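Local coordinates for protein transcriptional regulator I2 (Pseudomonas fluorescens, PDB 4MXM) that acts as a Crohn's disease-associated superantigen and, as a TetR-family regulator, probably also binds DNA through its N-terminal helix-turn-helix domain, at residues F33-F38 and S112-A117; V71-I76 and A132-L137; A81-S86 and D139-I144; A85-A90 and L98-C103. All coordinates share one frame; numbering follows the deposited sequence.

Contact 1: F33-F38 and S112-A117; sequences FRNKGF and SGEAMA
R34 lays its side chain along the short helix 114-117, a surface contact that joins the TetR-type DNA-binding domain to the TetR-like C-terminal domain. The segment 33-38 holds the end of helix 21-34, which belongs to the helix-turn-helix domain; N35 is the first residue to leave helical angles. The backbones come closest at R34 and E114, their CA atoms 5.6 Å apart. No hydrogen bond or salt bridge spans the two segments, so van der Waals contact of the arginine carries the join. R34 CB lies 3.7 Å from the carbonyl E114 O. Its CG stands opposite the backbone N (chi1 169°), and a bend at chi2 (71°) then turns the chain along the start of the short helix, toward A117. The guanidinium has the A117 methyl over one face and E114 CA near its edge, while G113 O approaches obliquely, 3.8 Å from R34 NH2. G113 holds the N-cap position, and its carbonyl accepts the A117 N-H at 2.8 Å. N35 ND2 stays 4.1 Å from E114 OE2, the amide and carboxylate planes 83° apart; that oxygen's weak hydrogen bond is with H31 on helix 21-34. Helix 64-89 backs both segments, with F33 and F38 resting on L68. Across the contact, the closest approach between two side chains is R34 CD to A117 CB, 3.7 Å.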
loop_
_atom_site.group_PDB
_atom_site.type_symbol
_atom_site.label_atom_id
_atom_site.label_comp_id
_atom_site.label_asym_id
_atom_site.label_seq_id
_atom_site.Cartn_x
_atom_site.Cartn_y
_atom_site.Cartn_z
ATOM N N PHE A 33 4.357 21.595 8.347
ATOM C CA PHE A 33 5.205 20.718 7.544
ATOM C C PHE A 33 4.374 19.897 6.561
ATOM O O PHE A 33 4.800 19.645 5.436
ATOM C CB PHE A 33 6.030 19.787 8.438
ATOM C CG PHE A 33 7.060 20.494 9.273
ATOM C CD1 PHE A 33 7.525 21.748 8.912
ATOM C CD2 PHE A 33 7.566 19.901 10.418
ATOM C CE1 PHE A 33 8.473 22.399 9.680
ATOM C CE2 PHE A 33 8.514 20.546 11.190
ATOM C CZ PHE A 33 8.968 21.796 10.821
ATOM N N ARG A 34 3.184 19.489 6.992
ATOM C CA ARG A 34 2.289 18.699 6.153
ATOM C C ARG A 34 1.722 19.497 4.983
ATOM O O ARG A 34 2.052 19.228 3.828
ATOM C CB ARG A 34 1.144 18.123 6.987
ATOM C CG ARG A 34 0.022 17.503 6.171
ATOM C CD ARG A 34 0.456 16.203 5.517
ATOM N NE ARG A 34 -0.330 15.909 4.322
ATOM C CZ ARG A 34 -1.566 15.420 4.337
ATOM N NH1 ARG A 34 -2.198 15.184 3.197
ATOM N NH2 ARG A 34 -2.172 15.171 5.490
ATOM N N ASN A 35 0.874 20.480 5.279
ATOM C CA ASN A 35 0.157 21.203 4.230
ATOM C C ASN A 35 0.789 22.529 3.803
ATOM O O ASN A 35 0.075 23.487 3.492
ATOM C CB ASN A 35 -1.314 21.418 4.616
ATOM C CG ASN A 35 -1.483 22.145 5.942
ATOM O OD1 ASN A 35 -0.757 23.089 6.251
ATOM N ND2 ASN A 35 -2.461 21.709 6.725
ATOM N N LYS A 36 2.119 22.575 3.779
ATOM C CA LYS A 36 2.845 23.759 3.332
ATOM C C LYS A 36 4.294 23.391 3.029
ATOM O O LYS A 36 5.065 24.210 2.531
ATOM C CB LYS A 36 2.780 24.861 4.392
ATOM C CG LYS A 36 3.122 26.247 3.877
ATOM C CD LYS A 36 3.122 27.269 5.000
ATOM C CE LYS A 36 3.539 28.638 4.494
ATOM N NZ LYS A 36 3.590 29.645 5.586
ATOM N N GLY A 37 4.656 22.148 3.329
ATOM C CA GLY A 37 5.997 21.662 3.068
ATOM C C GLY A 37 6.977 22.019 4.167
ATOM O O GLY A 37 6.844 23.051 4.827
ATOM N N PHE A 38 7.968 21.156 4.361
ATOM C CA PHE A 38 8.992 21.366 5.375
ATOM C C PHE A 38 9.988 22.434 4.938
ATOM O O PHE A 38 10.320 23.334 5.708
ATOM C CB PHE A 38 9.713 20.048 5.672
ATOM C CG PHE A 38 10.933 20.197 6.536
ATOM C CD1 PHE A 38 10.818 20.307 7.910
ATOM C CD2 PHE A 38 12.198 20.207 5.972
ATOM C CE1 PHE A 38 11.941 20.438 8.705
ATOM C CE2 PHE A 38 13.324 20.338 6.760
ATOM C CZ PHE A 38 13.195 20.452 8.128
ATOM N N SER A 112 -1.421 9.834 12.601
ATOM C CA SER A 112 -2.067 11.082 12.992
ATOM C C SER A 112 -2.529 11.877 11.776
ATOM O O SER A 112 -3.188 12.910 11.916
ATOM C CB SER A 112 -1.115 11.933 13.836
ATOM O OG SER A 112 -0.687 11.231 14.988
ATOM N N GLY A 113 -2.189 11.392 10.586
ATOM C CA GLY A 113 -2.527 12.097 9.365
ATOM C C GLY A 113 -1.524 13.194 9.069
ATOM O O GLY A 113 -0.616 13.010 8.258
ATOM N N GLU A 114 -1.688 14.338 9.728
ATOM C CA GLU A 114 -0.767 15.459 9.574
ATOM C C GLU A 114 0.651 15.080 9.986
ATOM O O GLU A 114 1.599 15.246 9.217
ATOM C CB GLU A 114 -1.239 16.660 10.399
ATOM C CG GLU A 114 -2.420 17.409 9.809
ATOM C CD GLU A 114 -2.759 18.658 10.598
ATOM O OE1 GLU A 114 -2.357 18.741 11.777
ATOM O OE2 GLU A 114 -3.419 19.559 10.038
ATOM N N ALA A 115 0.786 14.561 11.202
ATOM C CA ALA A 115 2.093 14.208 11.745
ATOM C C ALA A 115 2.552 12.818 11.307
ATOM O O ALA A 115 3.615 12.350 11.718
ATOM C CB ALA A 115 2.080 14.313 13.262
HETATM N N MSE A 116 1.750 12.163 10.474
HETATM C CA MSE A 116 2.094 10.840 9.966
HETATM C C MSE A 116 2.493 10.883 8.495
HETATM O O MSE A 116 3.399 10.169 8.064
HETATM C CB MSE A 116 0.925 9.874 10.154
HETATM C CG MSE A 116 1.114 8.544 9.450
HETATM SE SE MSE A 116 2.684 7.593 10.114
HETATM C CE MSE A 116 2.080 7.207 11.943
ATOM N N ALA A 117 1.807 11.720 7.723
ATOM C CA ALA A 117 2.104 11.848 6.301
ATOM C C ALA A 117 3.436 12.560 6.090
ATOM O O ALA A 117 4.133 12.309 5.106
ATOM C CB ALA A 117 0.980 12.577 5.578
#

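Contact 2: V71-I76 and A132-L137; sequences VMEETI and AHVLAL
E73, I76, V134 and L137 meet where helices 64-89 and 128-154 run side by side, their segment axes only 10° from parallel and 10.1 Å apart at closest approach. The pairing lies within the all-helical TetR fold, between the long helix leading out of the DNA-binding domain and a long helix of the C-terminal domain. E73 pairs with V134 at a CA separation of 6.2 Å, and one turn further on I76 faces L137, so the same faces stay together along the near-parallel run. I76 divides its two branches between two partners: CD1 touches V134 CG1 at 3.7 Å, the side chains crossing at about a right angle, while CG2, placed opposite the backbone N, packs on L137 CB. L137 in turn rests CD1 against the aliphatic part of E73, 3.7 Å from CG. M72 adds a looser touch through CB on V134 CG2 and sends its selenium end away from helix 128-154 toward L126. V134 also packs against W123, in the loop ahead of helix 128-154. Beside these apolar contacts the extended E73 chain carries its carboxylate to H133. The carboxylate and imidazole planes stand 63° apart, and E73 OE1 lies at the ring edge. The same oxygen takes a salt bridge from R69 NE, one turn earlier on helix 64-89, which probably helps it stay negatively charged. The histidine bond is weak and bent: H133 ND1 to E73 OE1 is 2.7 Å, with an N-H...O angle of 143°.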
loop_
_atom_site.group_PDB
_atom_site.type_symbol
_atom_site.label_atom_id
_atom_site.label_comp_id
_atom_site.label_asym_id
_atom_site.label_seq_id
_atom_site.Cartn_x
_atom_site.Cartn_y
_atom_site.Cartn_z
ATOM N N VAL A 71 8.552 15.712 15.593
ATOM C CA VAL A 71 7.215 15.485 15.051
ATOM C C VAL A 71 7.041 14.030 14.619
ATOM O O VAL A 71 6.010 13.410 14.882
ATOM C CB VAL A 71 6.917 16.428 13.861
ATOM C CG1 VAL A 71 5.674 15.975 13.108
ATOM C CG2 VAL A 71 6.759 17.862 14.346
HETATM N N MSE A 72 8.066 13.485 13.970
HETATM C CA MSE A 72 8.025 12.109 13.489
HETATM C C MSE A 72 8.150 11.088 14.618
HETATM O O MSE A 72 7.410 10.105 14.657
HETATM C CB MSE A 72 9.117 11.874 12.442
HETATM C CG MSE A 72 8.896 12.633 11.143
HETATM SE SE MSE A 72 10.264 12.257 9.807
HETATM C CE MSE A 72 9.553 13.320 8.335
ATOM N N GLU A 73 9.086 11.323 15.534
ATOM C CA GLU A 73 9.315 10.404 16.647
ATOM C C GLU A 73 8.119 10.332 17.593
ATOM O O GLU A 73 7.757 9.253 18.058
ATOM C CB GLU A 73 10.572 10.796 17.424
ATOM C CG GLU A 73 11.868 10.572 16.666
ATOM C CD GLU A 73 13.088 10.949 17.480
ATOM O OE1 GLU A 73 14.218 10.715 17.002
ATOM O OE2 GLU A 73 12.919 11.476 18.599
ATOM N N GLU A 74 7.519 11.485 17.874
ATOM C CA GLU A 74 6.345 11.561 18.740
ATOM C C GLU A 74 5.213 10.705 18.192
ATOM O O GLU A 74 4.569 9.959 18.929
ATOM C CB GLU A 74 5.870 13.010 18.860
ATOM C CG GLU A 74 4.633 13.200 19.722
ATOM C CD GLU A 74 4.966 13.335 21.194
ATOM O OE1 GLU A 74 6.140 13.613 21.514
ATOM O OE2 GLU A 74 4.054 13.164 22.031
ATOM N N THR A 75 4.984 10.817 16.888
ATOM C CA THR A 75 3.881 10.127 16.232
ATOM C C THR A 75 4.086 8.617 16.217
ATOM O O THR A 75 3.144 7.853 16.424
ATOM C CB THR A 75 3.707 10.616 14.785
ATOM O OG1 THR A 75 3.835 12.042 14.740
ATOM C CG2 THR A 75 2.344 10.207 14.249
ATOM N N ILE A 76 5.319 8.192 15.961
ATOM C CA ILE A 76 5.646 6.772 15.946
ATOM C C ILE A 76 5.578 6.194 17.354
ATOM O O ILE A 76 4.978 5.141 17.570
ATOM C CB ILE A 76 7.046 6.518 15.355
ATOM C CG1 ILE A 76 7.106 6.993 13.902
ATOM C CG2 ILE A 76 7.402 5.046 15.448
ATOM C CD1 ILE A 76 8.498 6.967 13.311
ATOM N N ALA A 132 18.311 7.824 11.637
ATOM C CA ALA A 132 18.821 6.678 12.381
ATOM C C ALA A 132 17.889 6.253 13.513
ATOM O O ALA A 132 17.597 5.067 13.670
ATOM C CB ALA A 132 20.212 6.976 12.922
ATOM N N HIS A 133 17.419 7.219 14.296
ATOM C CA HIS A 133 16.557 6.912 15.432
ATOM C C HIS A 133 15.133 6.573 14.997
ATOM O O HIS A 133 14.472 5.743 15.619
ATOM C CB HIS A 133 16.544 8.061 16.442
ATOM C CG HIS A 133 15.831 7.730 17.717
ATOM N ND1 HIS A 133 14.640 8.321 18.079
ATOM C CD2 HIS A 133 16.136 6.860 18.707
ATOM C CE1 HIS A 133 14.245 7.835 19.243
ATOM N NE2 HIS A 133 15.135 6.945 19.645
ATOM N N VAL A 134 14.666 7.220 13.933
ATOM C CA VAL A 134 13.348 6.929 13.382
ATOM C C VAL A 134 13.288 5.487 12.885
ATOM O O VAL A 134 12.318 4.773 13.139
ATOM C CB VAL A 134 12.980 7.898 12.238
ATOM C CG1 VAL A 134 11.731 7.423 11.510
ATOM C CG2 VAL A 134 12.779 9.303 12.779
ATOM N N LEU A 135 14.340 5.064 12.190
ATOM C CA LEU A 135 14.443 3.689 11.709
ATOM C C LEU A 135 14.481 2.697 12.865
ATOM O O LEU A 135 13.975 1.580 12.752
ATOM C CB LEU A 135 15.680 3.516 10.826
ATOM C CG LEU A 135 15.587 4.162 9.443
ATOM C CD1 LEU A 135 16.864 3.938 8.647
ATOM C CD2 LEU A 135 14.377 3.626 8.697
ATOM N N ALA A 136 15.085 3.111 13.975
ATOM C CA ALA A 136 15.119 2.285 15.174
ATOM C C ALA A 136 13.713 2.115 15.738
ATOM O O ALA A 136 13.348 1.039 16.209
ATOM C CB ALA A 136 16.041 2.897 16.215
ATOM N N LEU A 137 12.924 3.184 15.679
ATOM C CA LEU A 137 11.541 3.146 16.141
ATOM C C LEU A 137 10.680 2.276 15.229
ATOM O O LEU A 137 9.790 1.563 15.694
ATOM C CB LEU A 137 10.965 4.562 16.216
ATOM C CG LEU A 137 11.648 5.522 17.193
ATOM C CD1 LEU A 137 11.117 6.937 17.027
ATOM C CD2 LEU A 137 11.456 5.043 18.618
#

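Contact 3: A81-S86 and D139-I144; sequences AMMRAS and DVYEQI
M83 and R84 reach across to Y141 and I144 between two segments that run nearly parallel, 20° between their directions and 10.7 Å between their axes. M83 puts its methyl over the tyrosine ring: CE sits 3.9 Å from the Y141 ring centroid, a CH-pi contact over the face. Its selenium lies more obliquely, 4.3 Å from that centroid, a Met-aromatic contact. The bend at chi3 (-49°) turns CE back so that the one methyl also meets I144, 3.7 Å from its CD1. I144 is thereby wedged between the selenomethionine and R84, whose guanidinium has I144 CD1 over the centre of one face, 3.8 Å from CZ. The arginine chain, extended from CG to NE, carries NH2 on to V140 CG1, 3.4 Å away. Y141 OH is hydrogen-bonded to E104 of helix 93-108, and this bond probably helps fix the ring that M83 covers. L100 and C103 of that helix pack on M83 as well. The result is a three-helix packing of 64-89, 93-108 and 128-154 in the C-terminal domain of a TetR-like fold.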
loop_
_atom_site.group_PDB
_atom_site.type_symbol
_atom_site.label_atom_id
_atom_site.label_comp_id
_atom_site.label_asym_id
_atom_site.label_seq_id
_atom_site.Cartn_x
_atom_site.Cartn_y
_atom_site.Cartn_z
ATOM N N ALA A 81 3.116 2.678 21.126
ATOM C CA ALA A 81 2.659 2.523 22.500
ATOM C C ALA A 81 1.174 2.174 22.551
ATOM O O ALA A 81 0.725 1.479 23.461
ATOM C CB ALA A 81 2.947 3.783 23.299
HETATM N N MSE A 82 0.418 2.651 21.565
HETATM C CA MSE A 82 -1.012 2.363 21.489
HETATM C C MSE A 82 -1.278 0.938 21.017
HETATM O O MSE A 82 -2.290 0.338 21.382
HETATM C CB MSE A 82 -1.727 3.367 20.583
HETATM C CG MSE A 82 -1.864 4.751 21.192
HETATM SE SE MSE A 82 -2.931 4.745 22.824
HETATM C CE MSE A 82 -4.671 4.372 22.034
HETATM N N MSE A 83 -0.376 0.400 20.200
HETATM C CA MSE A 83 -0.449 -1.006 19.824
HETATM C C MSE A 83 -0.226 -1.869 21.059
HETATM O O MSE A 83 -0.923 -2.866 21.263
HETATM C CB MSE A 83 0.600 -1.356 18.766
HETATM C CG MSE A 83 0.263 -0.910 17.355
HETATM SE SE MSE A 83 1.041 -2.111 16.028
HETATM C CE MSE A 83 2.862 -2.198 16.720
ATOM N N ARG A 84 0.751 -1.479 21.876
ATOM C CA ARG A 84 1.066 -2.194 23.112
ATOM C C ARG A 84 -0.125 -2.186 24.056
ATOM O O ARG A 84 -0.414 -3.179 24.717
ATOM C CB ARG A 84 2.265 -1.557 23.822
ATOM C CG ARG A 84 3.565 -1.571 23.041
ATOM C CD ARG A 84 4.749 -1.305 23.958
ATOM N NE ARG A 84 6.016 -1.232 23.231
ATOM C CZ ARG A 84 6.739 -2.294 22.891
ATOM N NH1 ARG A 84 6.316 -3.510 23.205
ATOM N NH2 ARG A 84 7.879 -2.142 22.233
ATOM N N ALA A 85 -0.806 -1.048 24.117
ATOM C CA ALA A 85 -1.975 -0.899 24.971
ATOM C C ALA A 85 -3.103 -1.813 24.501
ATOM O O ALA A 85 -3.767 -2.459 25.309
ATOM C CB ALA A 85 -2.436 0.546 24.994
ATOM N N SER A 86 -3.310 -1.863 23.189
ATOM C CA SER A 86 -4.350 -2.701 22.604
ATOM C C SER A 86 -4.045 -4.182 22.803
ATOM O O SER A 86 -4.957 -4.995 22.943
ATOM C CB SER A 86 -4.511 -2.392 21.113
ATOM O OG SER A 86 -4.907 -1.047 20.908
ATOM N N ASP A 139 11.744 -0.261 13.563
ATOM C CA ASP A 139 12.139 -1.641 13.825
ATOM C C ASP A 139 11.374 -2.215 15.012
ATOM O O ASP A 139 11.001 -3.386 15.013
ATOM C CB ASP A 139 13.649 -1.742 14.065
ATOM C CG ASP A 139 14.451 -1.632 12.782
ATOM O OD1 ASP A 139 13.931 -2.030 11.719
ATOM O OD2 ASP A 139 15.604 -1.153 12.837
ATOM N N VAL A 140 11.142 -1.379 16.019
ATOM C CA VAL A 140 10.387 -1.789 17.197
ATOM C C VAL A 140 8.934 -2.057 16.825
ATOM O O VAL A 140 8.334 -3.035 17.277
ATOM C CB VAL A 140 10.440 -0.717 18.302
ATOM C CG1 VAL A 140 9.606 -1.143 19.500
ATOM C CG2 VAL A 140 11.879 -0.456 18.718
ATOM N N TYR A 141 8.380 -1.178 15.996
ATOM C CA TYR A 141 7.012 -1.319 15.509
ATOM C C TYR A 141 6.838 -2.649 14.783
ATOM O O TYR A 141 5.893 -3.393 15.046
ATOM C CB TYR A 141 6.663 -0.151 14.579
ATOM C CG TYR A 141 5.259 -0.192 14.017
ATOM C CD1 TYR A 141 4.991 -0.824 12.808
ATOM C CD2 TYR A 141 4.202 0.408 14.690
ATOM C CE1 TYR A 141 3.709 -0.863 12.290
ATOM C CE2 TYR A 141 2.916 0.374 14.179
ATOM C CZ TYR A 141 2.677 -0.264 12.978
ATOM O OH TYR A 141 1.401 -0.301 12.464
ATOM N N GLU A 142 7.759 -2.948 13.874
ATOM C CA GLU A 142 7.701 -4.186 13.110
ATOM C C GLU A 142 8.011 -5.395 13.981
ATOM O O GLU A 142 7.535 -6.494 13.706
ATOM C CB GLU A 142 8.649 -4.129 11.912
ATOM C CG GLU A 142 8.202 -3.168 10.823
ATOM C CD GLU A 142 6.866 -3.554 10.207
ATOM O OE1 GLU A 142 6.579 -4.764 10.098
ATOM O OE2 GLU A 142 6.098 -2.642 9.835
ATOM N N GLN A 143 8.803 -5.189 15.031
ATOM C CA GLN A 143 9.122 -6.260 15.970
ATOM C C GLN A 143 7.866 -6.801 16.644
ATOM O O GLN A 143 7.729 -8.010 16.850
ATOM C CB GLN A 143 10.098 -5.778 17.044
ATOM C CG GLN A 143 10.402 -6.848 18.089
ATOM C CD GLN A 143 11.106 -6.295 19.303
ATOM O OE1 GLN A 143 11.696 -5.219 19.255
ATOM N NE2 GLN A 143 11.047 -7.033 20.407
ATOM N N ILE A 144 6.957 -5.893 16.985
ATOM C CA ILE A 144 5.705 -6.267 17.627
ATOM C C ILE A 144 4.847 -7.116 16.688
ATOM O O ILE A 144 4.262 -8.117 17.106
ATOM C CB ILE A 144 4.924 -5.018 18.080
ATOM C CG1 ILE A 144 5.707 -4.267 19.161
ATOM C CG2 ILE A 144 3.540 -5.397 18.581
ATOM C CD1 ILE A 144 5.058 -2.971 19.596
#

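Contact 4: A85-A90 and L98-C103; sequences ASLEEA and LALIRC
Apolar contact between L87 and the pair A99 and L100 does much of the joining here, across helices 64-89 and 93-108, which succeed each other in the chain. The segments run roughly antiparallel, 143° between their directions, and their axes approach to 8.9 Å. L87 CD2 meets L100 CD2 at 3.7 Å, the two side chains slanting past each other, and the same methyl lies 4.0 Å from A99 CB. In both leucines CG stands opposite the carbonyl carbon (chi1 -75° in L87, -62° in L100), and these positions bring the branched ends against each other.

Small side chains, S86 and A99, meet where the backbones are nearest, consistent with the short axis distance. Their CA atoms are 5.7 Å apart, and the A99 methyl rests against the backbone carbonyl of S86, with A99 CB 3.8 Å from S86 O.

The polar element is a meeting of hydroxyl and thiol: S86 OG lies 3.1 Å from C103 SG. The serine hydroxyl is already engaged, since it donates to M82 O one turn back in its own helix. S86 CB also touches the sulfur, at 3.6 Å.

Around this antiparallel pair, helix 128-154 covers the leucine side, with I144 on L87 and W145 and V148 on L100. Helix 2-10 covers A85 through P2, and helix 188-199 packs on L98 and I101 while its E189 forms a salt bridge with R102.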
loop_
_atom_site.group_PDB
_atom_site.type_symbol
_atom_site.label_atom_id
_atom_site.label_comp_id
_atom_site.label_asym_id
_atom_site.label_seq_id
_atom_site.Cartn_x
_atom_site.Cartn_y
_atom_site.Cartn_z
ATOM N N ALA A 85 -0.806 -1.048 24.117
ATOM C CA ALA A 85 -1.975 -0.899 24.971
ATOM C C ALA A 85 -3.103 -1.813 24.501
ATOM O O ALA A 85 -3.767 -2.459 25.309
ATOM C CB ALA A 85 -2.436 0.546 24.994
ATOM N N SER A 86 -3.310 -1.863 23.189
ATOM C CA SER A 86 -4.350 -2.701 22.604
ATOM C C SER A 86 -4.045 -4.182 22.803
ATOM O O SER A 86 -4.957 -4.995 22.943
ATOM C CB SER A 86 -4.511 -2.392 21.113
ATOM O OG SER A 86 -4.907 -1.047 20.908
ATOM N N LEU A 87 -2.761 -4.527 22.813
ATOM C CA LEU A 87 -2.342 -5.909 23.026
ATOM C C LEU A 87 -2.651 -6.354 24.450
ATOM O O LEU A 87 -2.982 -7.517 24.685
ATOM C CB LEU A 87 -0.850 -6.073 22.733
ATOM C CG LEU A 87 -0.449 -6.088 21.259
ATOM C CD1 LEU A 87 1.053 -6.251 21.116
ATOM C CD2 LEU A 87 -1.182 -7.197 20.517
ATOM N N GLU A 88 -2.543 -5.427 25.398
ATOM C CA GLU A 88 -2.830 -5.735 26.793
ATOM C C GLU A 88 -4.328 -5.931 27.008
ATOM O O GLU A 88 -4.743 -6.611 27.950
ATOM C CB GLU A 88 -2.293 -4.638 27.717
ATOM C CG GLU A 88 -0.788 -4.451 27.662
ATOM C CD GLU A 88 -0.278 -3.483 28.712
ATOM O OE1 GLU A 88 -0.895 -3.393 29.793
ATOM O OE2 GLU A 88 0.747 -2.816 28.455
ATOM N N GLU A 89 -5.133 -5.328 26.135
ATOM C CA GLU A 89 -6.585 -5.489 26.188
ATOM C C GLU A 89 -7.035 -6.803 25.549
ATOM O O GLU A 89 -8.173 -7.235 25.729
ATOM C CB GLU A 89 -7.285 -4.315 25.503
ATOM C CG GLU A 89 -7.160 -2.994 26.251
ATOM C CD GLU A 89 -7.851 -1.853 25.530
ATOM O OE1 GLU A 89 -7.928 -1.893 24.283
ATOM O OE2 GLU A 89 -8.320 -0.918 26.211
ATOM N N ALA A 90 -6.134 -7.435 24.803
ATOM C CA ALA A 90 -6.429 -8.707 24.153
ATOM C C ALA A 90 -6.206 -9.866 25.121
ATOM O O ALA A 90 -5.384 -9.776 26.033
ATOM C CB ALA A 90 -5.573 -8.875 22.911
ATOM N N LEU A 98 -5.721 -9.415 15.953
ATOM C CA LEU A 98 -6.790 -8.479 15.622
ATOM C C LEU A 98 -6.490 -7.085 16.163
ATOM O O LEU A 98 -6.835 -6.080 15.544
ATOM C CB LEU A 98 -8.127 -8.976 16.179
ATOM C CG LEU A 98 -9.345 -8.093 15.902
ATOM C CD1 LEU A 98 -9.599 -7.992 14.405
ATOM C CD2 LEU A 98 -10.576 -8.617 16.629
ATOM N N ALA A 99 -5.840 -7.036 17.323
ATOM C CA ALA A 99 -5.469 -5.769 17.942
ATOM C C ALA A 99 -4.507 -4.985 17.059
ATOM O O ALA A 99 -4.650 -3.774 16.897
ATOM C CB ALA A 99 -4.858 -6.007 19.315
ATOM N N LEU A 100 -3.532 -5.683 16.485
ATOM C CA LEU A 100 -2.541 -5.045 15.624
ATOM C C LEU A 100 -3.138 -4.618 14.286
ATOM O O LEU A 100 -2.794 -3.562 13.753
ATOM C CB LEU A 100 -1.347 -5.972 15.397
ATOM C CG LEU A 100 -0.554 -6.360 16.647
ATOM C CD1 LEU A 100 0.763 -7.004 16.257
ATOM C CD2 LEU A 100 -0.323 -5.147 17.538
ATOM N N ILE A 101 -4.028 -5.443 13.745
ATOM C CA ILE A 101 -4.706 -5.116 12.497
ATOM C C ILE A 101 -5.552 -3.859 12.671
ATOM O O ILE A 101 -5.489 -2.939 11.858
ATOM C CB ILE A 101 -5.593 -6.279 12.014
ATOM C CG1 ILE A 101 -4.726 -7.442 11.531
ATOM C CG2 ILE A 101 -6.526 -5.818 10.902
ATOM C CD1 ILE A 101 -5.508 -8.699 11.213
ATOM N N ARG A 102 -6.328 -3.823 13.750
ATOM C CA ARG A 102 -7.207 -2.694 14.034
ATOM C C ARG A 102 -6.435 -1.395 14.257
ATOM O O ARG A 102 -6.833 -0.338 13.767
ATOM C CB ARG A 102 -8.090 -2.999 15.246
ATOM C CG ARG A 102 -8.929 -1.822 15.716
ATOM C CD ARG A 102 -9.829 -2.204 16.881
ATOM N NE ARG A 102 -9.114 -2.932 17.926
ATOM C CZ ARG A 102 -9.322 -4.211 18.223
ATOM N NH1 ARG A 102 -8.623 -4.792 19.188
ATOM N NH2 ARG A 102 -10.232 -4.908 17.557
ATOM N N CYS A 103 -5.331 -1.477 14.993
ATOM C CA CYS A 103 -4.511 -0.301 15.271
ATOM C C CYS A 103 -3.896 0.273 14.002
ATOM O O CYS A 103 -3.901 1.487 13.794
ATOM C CB CYS A 103 -3.408 -0.633 16.280
ATOM S SG CYS A 103 -3.983 -0.792 17.984
#

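In the fold
Helix 64-89 ties the set together: contacts 2, 3 and 4 all use it, and contact 1 touches contact 2 through its T75. Contacts 2 and 3 hold the same pair, helices 64-89 and 128-154, at centres 13 Å apart, while contact 4 joins the same long helix to 93-108. Contacts 3 and 4 share A85 and S86 and pack directly on each other, M83 SE lying 3.7 Å from L100 CD2. These three are partly buried and mainly apolar, with a weak glutamate-histidine bond in contact 2, and a selenium-aromatic meeting and an arginine laid on isoleucine in contact 3. Contact 1 is a surface join resting on one arginine, about 26 Å from contact 4 between centres.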